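Local coordinates for Old Yellow Enzyme (Pichia, PDB 6AGZ), which catalyses the asymmetric reduction of enone compounds as an FMN-containing flavoprotein of the old yellow enzyme family, at the interface of chains A and B. Coordinates in Å, arbitrary orientation; residue numbers count along the deposited sequence, not the author numbering. Chains: chain A/B, Old Yellow Enzyme.

The interface of chains A and B. Residues chain A 259, 301, 303-304, 307; chain B 259, 301, 303-304, 307.
A:Ile259 and B:Ile259 meet methyl to methyl across the two-fold axis relating two copies of the TIM-barrel old yellow enzyme in the deposited assembly, their CG2 atoms 3.7 Å apart; the structure alone does not show whether the pair exists in solution. Each residue lies near the start of helix 258-274. CG1 stands anti to the carbonyl carbon (chi1 -71° in A:Ile259), which turns CG2 toward its counterpart in chain B while the extended arm carries CD1 toward helix 303-308 of the other chain. There CD1 of A:Ile259 rests against CB of B:Gln307 at 3.9 Å, the two side chains crossing at about a right angle, and it also touches the B:Trp304 backbone carbonyl. Within its own chain, CG1 of A:Ile259 packs over one face of the A:Trp304 indole, toward the rim, so the ring backs the isoleucine that reaches across. A:Trp304 and B:Trp304 face each other through their CB atoms, 4.0 Å apart, with the indoles directed back into their own chains.

Away from this apolar centre the contact is looser and polar, yet no hydrogen bond spans it in this patch. A:Gln307 runs extended beyond CG, laying its amide beside B:Asp301; its OE1 stops 3.4 Å from the B:Asp301 backbone O, as modelled two acceptors, which would not bond to each other. An alanine in place of A:Gln307 would keep the CB contact but would probably open a gap beside B:Asp301 and leave B:Ile259 CD1 without the amide that flanks it. The hydroxyls of A:Ser303 and B:Ser303 approach tip to tip, OG to OG at 4.0 Å. The B:Ser303 hydroxyl bonds within its own chain, where B:Asp301 caps the start of helix 303-308: B:Ser303 N donates to B:Asp301 OD1 at 2.8 Å, and B:Ser303 OG reaches the same oxygen from above the carboxylate plane. In chain A the backbone bond is kept, but the hydroxyl bond is weak.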
# COMPACT_ATOMS: atom_id res chain seq x y z
N ILE A 259 -5.10 1.16 -0.71
CA ILE A 259 -3.66 0.90 -0.76
C ILE A 259 -3.40 -0.53 -1.20
O ILE A 259 -2.42 -0.80 -1.91
CB ILE A 259 -3.02 1.22 0.61
CG1 ILE A 259 -3.02 2.74 0.84
CG2 ILE A 259 -1.60 0.67 0.69
CD1 ILE A 259 -2.44 3.16 2.17
N ASP A 301 -1.79 10.12 1.52
CA ASP A 301 -0.53 10.54 0.92
C ASP A 301 -0.14 9.52 -0.15
O ASP A 301 -0.24 8.32 0.08
CB ASP A 301 0.57 10.67 1.97
CG ASP A 301 1.80 11.38 1.44
OD1 ASP A 301 2.57 10.75 0.68
OD2 ASP A 301 2.01 12.56 1.79
N SER A 303 2.78 8.78 -1.34
CA SER A 303 4.16 8.31 -1.30
C SER A 303 4.27 6.82 -1.61
O SER A 303 5.13 6.40 -2.39
CB SER A 303 4.78 8.61 0.07
OG SER A 303 4.03 8.00 1.11
N TRP A 304 3.38 6.01 -1.02
CA TRP A 304 3.42 4.57 -1.25
C TRP A 304 3.32 4.24 -2.73
O TRP A 304 3.99 3.32 -3.21
CB TRP A 304 2.30 3.88 -0.46
CG TRP A 304 0.93 4.37 -0.81
CD1 TRP A 304 0.27 5.41 -0.24
CD2 TRP A 304 0.05 3.83 -1.80
NE1 TRP A 304 -0.97 5.56 -0.81
CE2 TRP A 304 -1.13 4.60 -1.78
CE3 TRP A 304 0.14 2.77 -2.71
CZ2 TRP A 304 -2.21 4.35 -2.62
CZ3 TRP A 304 -0.93 2.52 -3.55
CH2 TRP A 304 -2.09 3.30 -3.50
N GLN A 307 6.52 4.39 -4.22
CA GLN A 307 7.35 3.26 -3.81
C GLN A 307 7.25 2.11 -4.80
O GLN A 307 8.23 1.39 -5.02
CB GLN A 307 6.96 2.78 -2.42
CG GLN A 307 7.50 3.61 -1.27
CD GLN A 307 7.40 2.89 0.06
OE1 GLN A 307 6.88 3.44 1.04
NE2 GLN A 307 7.89 1.66 0.10
N ILE B 259 3.43 -3.94 -0.40
CA ILE B 259 2.42 -2.94 -0.06
C ILE B 259 1.03 -3.46 -0.40
O ILE B 259 0.06 -3.21 0.33
CB ILE B 259 2.72 -1.61 -0.77
CG1 ILE B 259 4.02 -1.00 -0.22
CG2 ILE B 259 1.57 -0.63 -0.60
CD1 ILE B 259 4.41 0.30 -0.88
N ASP B 301 9.35 2.68 3.68
CA ASP B 301 8.71 3.52 4.69
C ASP B 301 7.40 2.86 5.09
O ASP B 301 6.63 2.42 4.23
CB ASP B 301 8.47 4.94 4.15
CG ASP B 301 8.06 5.92 5.23
OD1 ASP B 301 7.16 5.60 6.04
OD2 ASP B 301 8.65 7.02 5.28
N SER B 303 4.78 4.26 6.49
CA SER B 303 3.70 5.22 6.71
C SER B 303 2.36 4.70 6.20
O SER B 303 1.32 4.94 6.81
CB SER B 303 4.05 6.55 6.05
OG SER B 303 4.47 6.37 4.70
N TRP B 304 2.37 3.98 5.07
CA TRP B 304 1.13 3.40 4.55
C TRP B 304 0.51 2.43 5.55
O TRP B 304 -0.72 2.38 5.69
CB TRP B 304 1.41 2.70 3.21
CG TRP B 304 2.48 1.66 3.28
CD1 TRP B 304 3.82 1.85 3.10
CD2 TRP B 304 2.31 0.26 3.53
NE1 TRP B 304 4.49 0.65 3.23
CE2 TRP B 304 3.59 -0.34 3.50
CE3 TRP B 304 1.19 -0.55 3.78
CZ2 TRP B 304 3.78 -1.70 3.70
CZ3 TRP B 304 1.39 -1.91 3.99
CH2 TRP B 304 2.67 -2.47 3.95
N GLN B 307 -1.43 4.38 7.66
CA GLN B 307 -2.63 4.83 6.96
C GLN B 307 -3.74 3.79 7.05
O GLN B 307 -4.92 4.14 7.15
CB GLN B 307 -2.32 5.13 5.49
CG GLN B 307 -1.49 6.37 5.25
CD GLN B 307 -1.57 6.85 3.81
OE1 GLN B 307 -0.56 7.04 3.14
NE2 GLN B 307 -2.80 7.04 3.33